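Local coordinates for protein geobacter metallireducens SMUG1 (Geobacter metallireducens, PDB 5H9I) that belongs to the uracil DNA glycosylase superfamily, an alpha/beta fold with a central parallel sheet, and holds a xanthine in a pocket, at residues Y36-H41 with M67-V72; A43-F48 with W83-N87; Y140-F145 with L166-D171. All coordinates share one frame; numbering follows the deposited sequence. Where two conformers were deposited one is given.

Contact 1: residues Y36-H41 with M67-V72; sequences YAREPH and MAQTGV
H41 and Y36 reach across to two backbone carbonyls of 67-72. H41 ND1 donates to G71 O at 2.7 Å, meeting the carbonyl almost end-on (C=O...N angle 167°), with the oxygen close to the imidazole plane. Y36 OH donates to A68 O, also at 2.7 Å, but on a lone pair in the carbonyl plane. A chi1 of 68°, with CG between the backbone N and the carbonyl carbon, brings the edge of the Y36 ring to A68 O, which lies near the ring plane.

Around G71 the packing is tight. The CA atoms of H41 and G71 lie 4.6 Å apart, an approach made possible because G71, at positive phi, has no side chain. A37 CB rests 3.9 Å from G71 CA, and P40 CB is pressed to 3.3 Å from T70 O. T70 OG1, bonded to G75 O, also accepts from V72 N in an ST turn. Beside the imidazole, M67 CE lies obliquely, 4.1 Å from H41 ND1; M67 also touches the xanthine.

Toward solvent, at the start of helix 38-48, the contact is looser: R38 pairs with D12 in a salt bridge, E39 is exposed, and a glycerol accepts from the backbone N of both. H41 NE2 is hydrogen-bonded to S11 OG. Since both cross-links end on backbone oxygens, side chains of 36-41 satisfy buried carbonyls of 67-72, next to the ligand pocket.

Contact 2: residues A43-F48 with W83-N87; sequences AYLSRF and WLGIN. With GOL (glycerol), chain D.
R47 NH1 is gripped by two waters that carry its hydrogen bonds on to the backbone of the 83-87 turn. Water 1 accepts from R47 NH1 at 3.0 Å and donates to L84 O; water 2 accepts from R47 NH1 at 2.9 Å and donates to G85 O. A glycerol, probably from the crystallisation liquor, widens the network: R47 NH2 donates to its O2 at 2.9 Å, while N87 N gives a nearly straight bond to its O1 (2.8 Å, 171°). The arginine chain runs extended from CG to NE, bringing the flat guanidinium to this turn with A43 CB against one face and I86 CG1 obliquely alongside, 3.9 Å from R47 NH1.

Inward from these polar groups, helix 38-48 packs on the apolar side chains of L84 and I86. L84 CD2 lies over one face of the F48 ring, a CH-pi contact 4.2 Å from the centroid, and R47 CB lies against the opposite face, off-centre. I86 CD1 packs 3.6 Å from Y44 N, against Y44 CB, and at the edge of the F48 ring, 4.0 Å from F48 CE2. F132 of helix 128-132 touches both F48 and L84, while Y44 lays its ring near F136 and bonds through its hydroxyl to V137 O.

G85, at positive phi, lies between L84 and I86, whose side chains both point toward helix 38-48. The apolar contacts thus carry the close packing, while waters 1 and 2 bridge the charged R47 to the carbonyls of L84 and G85.

Contact 3: residues Y140-F145 with L166-D171; sequences YCPLLF and LFAACD
Polar contacts centre on the phenol of Y140, whose OH donates to D171 OD1 at 2.6 Å, reaching the carboxylate from above its plane (43° out of it). R196 closes the group, in a salt bridge to D171 OD1 and a hydrogen bond to the same tyrosine hydroxyl. Water 3 donates to Y140 O and C170 O, 2.8 Å from each, tying the start of the loop to the helix backbone.

Aromatic contacts use one face and the edge of the same ring. C170 CB sits over the face, 3.6 Å from the Y140 centroid, as a CH-pi contact, with C170 SG farther above it. The edge of Y140 turns toward the face of F167 in an offset edge-to-face pair, planes at 74°. Placing CG anti to N (chi1 177°) brings the Y140 ring against C170 and its hydroxyl to D171.

Apolar contacts continue toward strand 144-146. The two branches of L166 divide the work: CD1 meets C141 SG at 4.1 Å and L143 CD1 at 4.0 Å, while CD2 meets F145 CZ at 3.8 Å.

Between an aspartate and an arginine, the Y140 hydroxyl is probably strongly polarised, and the R196 pairing would be expected to keep D171 ionised.

Contacts 1 and 2 share helix 38-48 and touch directly: P40 CB lies 3.7 Å from I86 CG2, and V72 packs on Y44 and L84. The start of that helix, with the residues just before it, meets 67-72; its later part meets the end of helix 77-84 and the turn after it. Contact 1 is buried; contact 2 is only partly so, and on its solvent side waters bridge R47 to the backbone. Contact 3 is buried on the opposite side of the chain's centre from contact 2, their centres about 22 Å apart, and joins the loop after strand 135-139 to helix 160-181. Direct side-chain-to-carbonyl bonds mark contact 1, solvent-mediated ones contact 2, and a tyrosine-aspartate pair contact 3.

Contact 1: residues Y36-H41 with M67-V72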
ATOM      1  N   TYR A  36      12.671  -5.643   5.328  1.00 14.69           N
ATOM      2  CA  TYR A  36      13.872  -4.870   5.086  1.00 13.92           C
ATOM      3  C   TYR A  36      13.773  -3.361   5.261  1.00 14.94           C
ATOM      4  O   TYR A  36      14.736  -2.695   5.321  1.00 15.07           O
ATOM      5  CB  TYR A  36      14.476  -5.235   3.710  1.00 14.95           C
ATOM      6  CG  TYR A  36      13.698  -4.835   2.495  1.00 16.09           C
ATOM      7  CD1 TYR A  36      13.684  -3.532   2.084  1.00 19.26           C
ATOM      8  CD2 TYR A  36      13.043  -5.753   1.745  1.00 17.28           C
ATOM      9  CE1 TYR A  36      13.011  -3.163   0.963  1.00 17.85           C
ATOM     10  CE2 TYR A  36      12.381  -5.394   0.608  1.00 16.65           C
ATOM     11  CZ  TYR A  36      12.349  -4.095   0.232  1.00 14.78           C
ATOM     12  OH  TYR A  36      11.710  -3.744  -0.890  1.00 16.11           O
ATOM     13  N   ALA A  37      12.546  -2.876   5.374  1.00 15.65           N
ATOM     14  CA  ALA A  37      12.301  -1.460   5.627  1.00 12.56           C
ATOM     15  C   ALA A  37      11.350  -1.320   6.809  1.00 17.28           C
ATOM     16  O   ALA A  37      10.470  -0.535   6.810  1.00 14.80           O
ATOM     17  CB  ALA A  37      11.719  -0.776   4.403  1.00 15.33           C
ATOM     18  N   ARG A  38      11.620  -2.115   7.819  1.00 14.79           N
ATOM     19  CA  ARG A  38      10.746  -2.202   8.962  1.00 16.46           C
ATOM     20  C   ARG A  38      10.691  -0.920   9.797  1.00 19.00           C
ATOM     21  O   ARG A  38       9.670  -0.527  10.176  1.00 15.60           O
ATOM     22  CB  ARG A  38      11.091  -3.435   9.813  1.00 16.63           C
ATOM     23  CG  ARG A  38      10.104  -3.598  10.975  1.00 21.34           C
ATOM     24  CD  ARG A  38      10.003  -4.962  11.650  1.00 30.76           C
ATOM     25  NE  ARG A  38       8.870  -5.026  12.594  1.00 29.96           N
ATOM     26  CZ  ARG A  38       8.873  -4.451  13.784  1.00 36.32           C
ATOM     27  NH1 ARG A  38       9.937  -3.792  14.175  1.00 36.85           N
ATOM     28  NH2 ARG A  38       7.823  -4.522  14.589  1.00 38.82           N
ATOM     29  N   GLU A  39      11.825  -0.287  10.001  1.00 14.86           N
ATOM     30  CA  GLU A  39      11.879   0.901  10.840  1.00 14.63           C
ATOM     31  C   GLU A  39      11.059   2.012  10.213  1.00 13.15           C
ATOM     32  O   GLU A  39      10.184   2.585  10.861  1.00 13.70           O
ATOM     33  CB  GLU A  39      13.302   1.342  11.282  1.00 15.90           C
ATOM     34  CG  GLU A  39      13.830   0.291  12.213  1.00 19.63           C
ATOM     35  CD  GLU A  39      15.181   0.612  12.798  1.00 21.88           C
ATOM     36  OE1 GLU A  39      15.829   1.483  12.236  1.00 22.08           O
ATOM     37  OE2 GLU A  39      15.410  -0.019  13.859  1.00 29.44           O
ATOM     38  N   PRO A  40      11.264   2.307   8.919  1.00 13.49           N
ATOM     39  CA  PRO A  40      10.426   3.398   8.359  1.00 12.12           C
ATOM     40  C   PRO A  40       8.937   2.975   8.225  1.00 12.18           C
ATOM     41  O   PRO A  40       8.035   3.812   8.414  1.00 12.56           O
ATOM     42  CB  PRO A  40      11.052   3.727   7.036  1.00 11.94           C
ATOM     43  CG  PRO A  40      11.999   2.582   6.786  1.00 20.84           C
ATOM     44  CD  PRO A  40      12.432   2.011   8.065  1.00 14.72           C
ATOM     45  N   HIS A  41       8.696   1.701   7.957  1.00 12.09           N
ATOM     46  CA  HIS A  41       7.290   1.244   7.880  1.00 11.51           C
ATOM     47  C   HIS A  41       6.588   1.397   9.234  1.00 12.51           C
ATOM     48  O   HIS A  41       5.486   1.925   9.288  1.00 11.41           O
ATOM     49  CB  HIS A  41       7.281  -0.192   7.452  1.00 12.95           C
ATOM     50  CG  HIS A  41       5.901  -0.759   7.314  1.00 10.89           C
ATOM     51  ND1 HIS A  41       5.027  -0.363   6.294  1.00 13.89           N
ATOM     52  CD2 HIS A  41       5.188  -1.595   8.089  1.00 13.81           C
ATOM     53  CE1 HIS A  41       3.879  -0.992   6.461  1.00 14.90           C
ATOM     54  NE2 HIS A  41       3.944  -1.737   7.541  1.00 15.42           N
ATOM     55  N   MET A  67       7.172   2.243  -2.269  1.00 12.71           N
ATOM     56  CA  MET A  67       7.129   1.450  -0.999  1.00 12.28           C
ATOM     57  C   MET A  67       8.319   0.416  -0.954  1.00 14.17           C
ATOM     58  O   MET A  67       8.801   0.101   0.104  1.00 15.32           O
ATOM     59  CB  MET A  67       5.796   0.738  -0.801  1.00 12.69           C
ATOM     60  CG  MET A  67       5.820  -0.045   0.432  1.00 15.89           C
ATOM     61  SD  MET A  67       4.168  -0.508   0.972  1.00 16.77           S
ATOM     62  CE  MET A  67       4.481  -1.567   2.380  1.00 17.93           C
ATOM     63  N   ALA A  68       8.740  -0.070  -2.148  1.00 14.67           N
ATOM     64  CA  ALA A  68       9.877  -1.080  -2.126  1.00 14.76           C
ATOM     65  C   ALA A  68      11.108  -0.417  -1.651  1.00 15.18           C
ATOM     66  O   ALA A  68      12.089  -1.156  -1.334  1.00 16.54           O
ATOM     67  CB  ALA A  68      10.039  -1.686  -3.478  1.00 15.27           C
ATOM     68  N   GLN A  69      11.243   0.912  -1.668  1.00 14.44           N
ATOM     69  CA  GLN A  69      12.367   1.686  -1.224  1.00 14.80           C
ATOM     70  C   GLN A  69      12.207   2.225   0.178  1.00 17.87           C
ATOM     71  O   GLN A  69      13.173   2.307   0.969  1.00 17.13           O
ATOM     72  CB  GLN A  69      12.744   2.831  -2.153  1.00 17.06           C
ATOM     73  CG  GLN A  69      12.900   2.451  -3.605  1.00 16.32           C
ATOM     74  CD  GLN A  69      14.191   1.648  -3.908  1.00 19.04           C
ATOM     75  OE1 GLN A  69      15.187   1.901  -3.240  1.00 18.14           O
ATOM     76  NE2 GLN A  69      14.131   0.745  -4.785  1.00 18.07           N
ATOM     77  N   THR A  70      10.985   2.694   0.526  1.00 16.28           N
ATOM     78  CA  THR A  70      10.817   3.485   1.738  1.00 14.71           C
ATOM     79  C   THR A  70      10.037   2.748   2.788  1.00 12.21           C
ATOM     80  O   THR A  70       9.948   3.240   3.951  1.00 14.41           O
ATOM     81  CB  THR A  70      10.057   4.803   1.354  1.00 14.69           C
ATOM     82  OG1 THR A  70       8.763   4.479   0.896  1.00 13.36           O
ATOM     83  CG2 THR A  70      10.837   5.695   0.461  1.00 14.43           C
ATOM     84  N   GLY A  71       9.291   1.691   2.472  1.00 12.77           N
ATOM     85  CA  GLY A  71       8.393   1.018   3.420  1.00 13.70           C
ATOM     86  C   GLY A  71       7.042   1.705   3.584  1.00 14.80           C
ATOM     87  O   GLY A  71       6.255   1.156   4.369  1.00 15.25           O
ATOM     88  N   VAL A  72       6.784   2.766   2.847  1.00 12.44           N
ATOM     89  CA  VAL A  72       5.558   3.490   2.975  1.00 12.07           C
ATOM     90  C   VAL A  72       4.696   3.332   1.792  1.00 11.41           C
ATOM     91  O   VAL A  72       5.240   3.417   0.672  1.00 12.95           O
ATOM     92  CB  VAL A  72       5.860   4.936   3.205  1.00 12.21           C
ATOM     93  CG1 VAL A  72       4.588   5.788   3.226  1.00 14.77           C
ATOM     94  CG2 VAL A  72       6.656   5.148   4.501  1.00 14.05           C
TER

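Contact 2: residues A43-F48 with W83-N87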
ATOM      1  N   ALA A  43       7.486   3.397  11.664  1.00 10.61           N
ATOM      2  CA  ALA A  43       7.320   4.804  11.841  1.00 11.51           C
ATOM      3  C   ALA A  43       6.005   5.344  11.236  1.00 11.94           C
ATOM      4  O   ALA A  43       5.278   6.084  11.856  1.00 10.61           O
ATOM      5  CB  ALA A  43       8.543   5.600  11.326  1.00 12.33           C
ATOM      6  N   TYR A  44       5.772   4.926  10.006  1.00 11.12           N
ATOM      7  CA  TYR A  44       4.562   5.412   9.322  1.00 10.28           C
ATOM      8  C   TYR A  44       3.323   4.848  10.043  1.00  9.44           C
ATOM      9  O   TYR A  44       2.387   5.605  10.345  1.00 10.71           O
ATOM     10  CB  TYR A  44       4.598   4.874   7.871  1.00 10.13           C
ATOM     11  CG  TYR A  44       3.307   5.042   7.091  1.00 10.65           C
ATOM     12  CD1 TYR A  44       2.868   6.306   6.745  1.00 11.11           C
ATOM     13  CD2 TYR A  44       2.556   3.926   6.748  1.00  9.58           C
ATOM     14  CE1 TYR A  44       1.682   6.506   6.023  1.00 10.21           C
ATOM     15  CE2 TYR A  44       1.344   4.136   6.037  1.00 10.64           C
ATOM     16  CZ  TYR A  44       0.945   5.421   5.714  1.00  8.66           C
ATOM     17  OH  TYR A  44      -0.273   5.597   5.075  1.00 11.53           O
ATOM     18  N   LEU A  45       3.295   3.544  10.411  1.00 10.90           N
ATOM     19  CA  LEU A  45       2.170   2.986  11.113  1.00 10.20           C
ATOM     20  C   LEU A  45       1.932   3.677  12.448  1.00 11.24           C
ATOM     21  O   LEU A  45       0.800   4.006  12.804  1.00 12.25           O
ATOM     22  CB  LEU A  45       2.322   1.519  11.395  1.00 11.58           C
ATOM     23  CG  LEU A  45       2.540   0.635  10.167  1.00 12.05           C
ATOM     24  CD1 LEU A  45       2.740  -0.831  10.716  1.00 13.42           C
ATOM     25  CD2 LEU A  45       1.472   0.711   9.141  1.00 13.11           C
ATOM     26  N   SER A  46       3.007   3.969  13.171  1.00 11.51           N
ATOM     27  CA  SER A  46       2.873   4.436  14.540  0.55 10.39           C
ATOM     28  C   SER A  46       2.588   5.916  14.584  1.00 10.69           C
ATOM     29  O   SER A  46       1.778   6.374  15.422  1.00 12.95           O
ATOM     30  CB  SER A  46       4.167   4.213  15.251  0.55 10.53           C
ATOM     31  OG  SER A  46       4.551   2.816  15.276  0.55 10.86           O
ATOM     32  N   ARG A  47       3.158   6.694  13.706  1.00  9.26           N
ATOM     33  CA  ARG A  47       2.980   8.140  13.696  1.00  9.15           C
ATOM     34  C   ARG A  47       1.661   8.577  13.095  1.00 10.85           C
ATOM     35  O   ARG A  47       1.114   9.627  13.471  1.00 12.06           O
ATOM     36  CB  ARG A  47       4.130   8.823  12.938  1.00  9.36           C
ATOM     37  CG  ARG A  47       5.468   8.654  13.614  1.00  9.16           C
ATOM     38  CD  ARG A  47       6.619   9.246  12.832  1.00  9.22           C
ATOM     39  NE  ARG A  47       7.852   8.647  13.343  1.00 10.14           N
ATOM     40  CZ  ARG A  47       9.069   8.997  12.940  1.00 11.90           C
ATOM     41  NH1 ARG A  47       9.267   9.968  12.106  1.00 12.98           N
ATOM     42  NH2 ARG A  47      10.069   8.259  13.408  1.00 12.35           N
ATOM     43  N   PHE A  48       1.171   7.787  12.108  1.00 10.84           N
ATOM     44  CA  PHE A  48       0.018   8.217  11.284  1.00 10.94           C
ATOM     45  C   PHE A  48      -1.101   7.233  11.307  1.00 11.56           C
ATOM     46  O   PHE A  48      -2.191   7.638  10.844  1.00 12.46           O
ATOM     47  CB  PHE A  48       0.524   8.453   9.871  1.00 10.73           C
ATOM     48  CG  PHE A  48       1.637   9.506   9.859  1.00  9.99           C
ATOM     49  CD1 PHE A  48       1.390  10.775  10.228  1.00 10.41           C
ATOM     50  CD2 PHE A  48       2.913   9.217   9.377  1.00 10.46           C
ATOM     51  CE1 PHE A  48       2.406  11.765  10.253  1.00 10.76           C
ATOM     52  CE2 PHE A  48       3.936  10.134   9.418  1.00 10.76           C
ATOM     53  CZ  PHE A  48       3.674  11.415   9.822  1.00 11.03           C
ATOM     54  N   TRP A  83       7.520  15.442   3.605  1.00 12.76           N
ATOM     55  CA  TRP A  83       6.184  15.758   4.135  1.00 14.20           C
ATOM     56  C   TRP A  83       5.951  14.917   5.377  1.00 16.20           C
ATOM     57  O   TRP A  83       5.484  15.490   6.387  1.00 14.53           O
ATOM     58  CB  TRP A  83       5.121  15.502   3.078  1.00 13.90           C
ATOM     59  CG  TRP A  83       3.812  16.155   3.520  1.00 13.32           C
ATOM     60  CD1 TRP A  83       3.635  17.503   3.821  1.00 14.77           C
ATOM     61  CD2 TRP A  83       2.554  15.546   3.618  1.00 14.34           C
ATOM     62  NE1 TRP A  83       2.302  17.707   4.151  1.00 14.73           N
ATOM     63  CE2 TRP A  83       1.629  16.551   4.058  1.00 11.32           C
ATOM     64  CE3 TRP A  83       2.098  14.211   3.513  1.00 16.85           C
ATOM     65  CZ2 TRP A  83       0.291  16.258   4.244  1.00 13.82           C
ATOM     66  CZ3 TRP A  83       0.809  13.938   3.763  1.00 15.79           C
ATOM     67  CH2 TRP A  83      -0.084  14.998   4.128  1.00 15.38           C
ATOM     68  N   LEU A  84       6.220  13.635   5.329  1.00 13.73           N
ATOM     69  CA  LEU A  84       5.922  12.766   6.444  1.00 11.80           C
ATOM     70  C   LEU A  84       7.022  12.841   7.494  1.00 14.75           C
ATOM     71  O   LEU A  84       6.837  12.438   8.646  1.00 14.27           O
ATOM     72  CB  LEU A  84       5.663  11.320   5.995  1.00 12.96           C
ATOM     73  CG  LEU A  84       4.489  11.080   5.092  1.00 13.39           C
ATOM     74  CD1 LEU A  84       4.368   9.630   4.640  1.00 17.27           C
ATOM     75  CD2 LEU A  84       3.180  11.581   5.776  1.00 13.98           C
ATOM     76  N   GLY A  85       8.206  13.265   7.094  1.00 13.48           N
ATOM     77  CA  GLY A  85       9.330  13.264   8.021  1.00 13.38           C
ATOM     78  C   GLY A  85       9.879  11.987   8.394  1.00 15.25           C
ATOM     79  O   GLY A  85      10.432  11.830   9.523  1.00 16.09           O
ATOM     80  N   ILE A  86       9.851  11.027   7.497  1.00 13.22           N
ATOM     81  CA  ILE A  86      10.379   9.706   7.722  1.00 13.17           C
ATOM     82  C   ILE A  86      11.583   9.447   6.831  1.00 14.43           C
ATOM     83  O   ILE A  86      11.513   9.674   5.661  1.00 14.08           O
ATOM     84  CB  ILE A  86       9.274   8.661   7.463  1.00 12.58           C
ATOM     85  CG1 ILE A  86       8.215   8.755   8.567  1.00 11.95           C
ATOM     86  CG2 ILE A  86       9.849   7.236   7.467  1.00 14.16           C
ATOM     87  CD1 ILE A  86       7.031   7.835   8.305  1.00 14.25           C
ATOM     88  N   ASN A  87      12.700   9.033   7.399  1.00 19.63           N
ATOM     89  CA  ASN A  87      13.899   8.678   6.646  1.00 20.68           C
ATOM     90  C   ASN A  87      14.720   7.829   7.554  1.00 24.40           C
ATOM     91  O   ASN A  87      15.199   8.318   8.551  1.00 26.97           O
ATOM     92  CB  ASN A  87      14.707   9.957   6.355  1.00 21.60           C
ATOM     93  CG  ASN A  87      15.990   9.687   5.573  1.00 24.50           C
ATOM     94  OD1 ASN A  87      16.475   8.594   5.591  1.00 34.45           O
ATOM     95  ND2 ASN A  87      16.455  10.655   4.853  1.00 41.74           N
TER
HETATM   96  C1  GOL D 303      12.173   7.377  10.419  1.00 19.74           C
HETATM   97  O1  GOL D 303      12.505   8.741  10.210  1.00 21.96           O
HETATM   98  C2  GOL D 303      13.069   6.830  11.546  1.00 19.16           C
HETATM   99  O2  GOL D 303      12.813   7.639  12.740  1.00 17.73           O
HETATM  100  C3  GOL D 303      12.763   5.341  11.811  1.00 19.38           C
HETATM  101  O3  GOL D 303      13.063   4.546  10.577  1.00 21.69           O
HETATM  102  O   HOH W   1       7.697  12.470  11.535  0.48 13.26           O
HETATM  103  O   HOH W   2      12.055  10.693  11.840  1.00 16.93           O

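Contact 3: residues Y140-F145 with L166-D171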
ATOM      1  N   TYR A 140      -2.843  -3.661   0.118  1.00 15.49           N
ATOM      2  CA  TYR A 140      -3.391  -4.986   0.303  1.00 15.71           C
ATOM      3  C   TYR A 140      -2.282  -6.022   0.407  1.00 17.17           C
ATOM      4  O   TYR A 140      -2.338  -6.872   1.285  1.00 16.76           O
ATOM      5  CB  TYR A 140      -4.252  -5.266  -0.909  1.00 15.16           C
ATOM      6  CG  TYR A 140      -4.857  -6.674  -0.927  1.00 16.40           C
ATOM      7  CD1 TYR A 140      -5.806  -7.014  -0.040  1.00 18.16           C
ATOM      8  CD2 TYR A 140      -4.318  -7.654  -1.763  1.00 16.32           C
ATOM      9  CE1 TYR A 140      -6.317  -8.319  -0.003  1.00 16.30           C
ATOM     10  CE2 TYR A 140      -4.797  -8.909  -1.749  1.00 19.52           C
ATOM     11  CZ  TYR A 140      -5.812  -9.215  -0.923  1.00 19.13           C
ATOM     12  OH  TYR A 140      -6.288 -10.516  -0.909  1.00 17.81           O
ATOM     13  N   CYS A 141      -1.301  -5.928  -0.508  1.00 15.55           N
ATOM     14  CA  CYS A 141      -0.187  -6.901  -0.563  1.00 17.89           C
ATOM     15  C   CYS A 141       1.093  -6.145  -0.416  1.00 16.01           C
ATOM     16  O   CYS A 141       1.332  -5.226  -1.128  1.00 18.88           O
ATOM     17  CB  CYS A 141      -0.299  -7.652  -1.890  1.00 17.77           C
ATOM     18  SG  CYS A 141       1.105  -8.777  -2.176  1.00 20.73           S
ATOM     19  N   PRO A 142       1.889  -6.501   0.574  1.00 15.36           N
ATOM     20  CA  PRO A 142       3.145  -5.768   0.766  1.00 16.23           C
ATOM     21  C   PRO A 142       4.326  -6.273  -0.055  1.00 20.64           C
ATOM     22  O   PRO A 142       5.382  -5.635  -0.010  1.00 19.25           O
ATOM     23  CB  PRO A 142       3.418  -5.994   2.217  1.00 18.42           C
ATOM     24  CG  PRO A 142       2.938  -7.365   2.461  1.00 19.95           C
ATOM     25  CD  PRO A 142       1.621  -7.437   1.702  1.00 16.68           C
ATOM     26  N   LEU A 143       4.151  -7.353  -0.783  1.00 18.54           N
ATOM     27  CA  LEU A 143       5.272  -7.976  -1.525  1.00 16.23           C
ATOM     28  C   LEU A 143       5.374  -7.434  -2.902  1.00 16.35           C
ATOM     29  O   LEU A 143       4.325  -7.163  -3.545  1.00 17.88           O
ATOM     30  CB  LEU A 143       4.945  -9.435  -1.590  1.00 14.39           C
ATOM     31  CG  LEU A 143       4.869 -10.208  -0.312  1.00 17.14           C
ATOM     32  CD1 LEU A 143       4.499 -11.668  -0.606  1.00 20.84           C
ATOM     33  CD2 LEU A 143       6.071 -10.073   0.580  1.00 17.32           C
ATOM     34  N   LEU A 144       6.605  -7.354  -3.434  1.00 15.36           N
ATOM     35  CA  LEU A 144       6.879  -7.063  -4.844  1.00 17.17           C
ATOM     36  C   LEU A 144       7.415  -8.384  -5.508  1.00 18.38           C
ATOM     37  O   LEU A 144       8.190  -9.043  -4.871  1.00 18.98           O
ATOM     38  CB  LEU A 144       7.929  -5.996  -4.936  1.00 16.70           C
ATOM     39  CG  LEU A 144       8.245  -5.467  -6.299  1.00 22.43           C
ATOM     40  CD1 LEU A 144       7.329  -4.324  -6.663  1.00 25.55           C
ATOM     41  CD2 LEU A 144       9.665  -5.003  -6.476  1.00 21.87           C
ATOM     42  N   PHE A 145       6.845  -8.766  -6.648  1.00 17.17           N
ATOM     43  CA  PHE A 145       7.166  -9.984  -7.349  1.00 19.56           C
ATOM     44  C   PHE A 145       7.894  -9.618  -8.646  1.00 22.48           C
ATOM     45  O   PHE A 145       7.410  -8.784  -9.441  1.00 23.41           O
ATOM     46  CB  PHE A 145       5.860 -10.750  -7.633  1.00 20.43           C
ATOM     47  CG  PHE A 145       5.086 -11.090  -6.431  1.00 23.53           C
ATOM     48  CD1 PHE A 145       5.356 -12.222  -5.694  1.00 23.30           C
ATOM     49  CD2 PHE A 145       3.996 -10.315  -6.112  1.00 19.72           C
ATOM     50  CE1 PHE A 145       4.600 -12.555  -4.586  1.00 24.14           C
ATOM     51  CE2 PHE A 145       3.242 -10.625  -4.973  1.00 20.83           C
ATOM     52  CZ  PHE A 145       3.526 -11.738  -4.262  1.00 20.03           C
ATOM     53  N   LEU A 166      -1.838 -16.463  -0.814  1.00 19.14           N
ATOM     54  CA  LEU A 166      -1.348 -15.040  -0.690  1.00 18.24           C
ATOM     55  C   LEU A 166      -2.568 -14.211  -0.325  1.00 21.60           C
ATOM     56  O   LEU A 166      -2.565 -13.427   0.655  1.00 20.44           O
ATOM     57  CB  LEU A 166      -0.719 -14.565  -1.967  1.00 22.10           C
ATOM     58  CG  LEU A 166      -0.407 -13.046  -2.044  1.00 19.34           C
ATOM     59  CD1 LEU A 166       0.652 -12.664  -1.042  1.00 21.85           C
ATOM     60  CD2 LEU A 166      -0.055 -12.635  -3.462  1.00 20.27           C
ATOM     61  N   PHE A 167      -3.654 -14.365  -1.065  1.00 19.62           N
ATOM     62  CA  PHE A 167      -4.855 -13.576  -0.847  1.00 16.49           C
ATOM     63  C   PHE A 167      -5.491 -13.916   0.491  1.00 20.03           C
ATOM     64  O   PHE A 167      -6.063 -13.042   1.175  1.00 18.07           O
ATOM     65  CB  PHE A 167      -5.882 -13.684  -1.984  1.00 20.93           C
ATOM     66  CG  PHE A 167      -5.474 -13.017  -3.319  1.00 19.91           C
ATOM     67  CD1 PHE A 167      -4.327 -12.419  -3.496  1.00 20.22           C
ATOM     68  CD2 PHE A 167      -6.350 -13.048  -4.371  1.00 25.15           C
ATOM     69  CE1 PHE A 167      -3.922 -11.882  -4.696  1.00 25.75           C
ATOM     70  CE2 PHE A 167      -5.998 -12.466  -5.568  1.00 22.39           C
ATOM     71  CZ  PHE A 167      -4.802 -11.883  -5.731  1.00 22.26           C
ATOM     72  N   ALA A 168      -5.418 -15.179   0.929  1.00 18.95           N
ATOM     73  CA  ALA A 168      -5.943 -15.512   2.234  1.00 16.07           C
ATOM     74  C   ALA A 168      -5.236 -14.729   3.342  1.00 15.62           C
ATOM     75  O   ALA A 168      -5.948 -14.189   4.213  1.00 18.41           O
ATOM     76  CB  ALA A 168      -5.794 -16.971   2.577  1.00 22.42           C
ATOM     77  N   ALA A 169      -3.916 -14.629   3.247  1.00 19.38           N
ATOM     78  CA  ALA A 169      -3.120 -13.924   4.254  1.00 16.36           C
ATOM     79  C   ALA A 169      -3.442 -12.352   4.202  1.00 14.49           C
ATOM     80  O   ALA A 169      -3.632 -11.737   5.237  1.00 15.76           O
ATOM     81  CB  ALA A 169      -1.659 -14.147   4.061  1.00 18.11           C
ATOM     82  N   CYS A 170      -3.440 -11.822   2.968  1.00 15.57           N
ATOM     83  CA  CYS A 170      -3.736 -10.406   2.772  1.00 14.41           C
ATOM     84  C   CYS A 170      -5.138 -10.025   3.163  1.00 15.42           C
ATOM     85  O   CYS A 170      -5.420  -8.974   3.792  1.00 16.39           O
ATOM     86  CB  CYS A 170      -3.403  -9.996   1.342  1.00 16.26           C
ATOM     87  SG  CYS A 170      -1.639 -10.116   0.939  1.00 20.17           S
ATOM     88  N   ASP A 171      -6.117 -10.916   2.872  1.00 15.63           N
ATOM     89  CA  ASP A 171      -7.508 -10.644   3.323  1.00 14.87           C
ATOM     90  C   ASP A 171      -7.647 -10.570   4.862  1.00 13.08           C
ATOM     91  O   ASP A 171      -8.352  -9.728   5.387  1.00 14.61           O
ATOM     92  CB  ASP A 171      -8.453 -11.800   2.821  1.00 16.56           C
ATOM     93  CG  ASP A 171      -8.749 -11.800   1.340  1.00 20.24           C
ATOM     94  OD1 ASP A 171      -8.343 -10.895   0.574  1.00 18.38           O
ATOM     95  OD2 ASP A 171      -9.336 -12.891   0.894  1.00 20.51           O
TER
HETATM   96  O   HOH W   3      -3.890  -6.635   3.573  1.00 15.95           O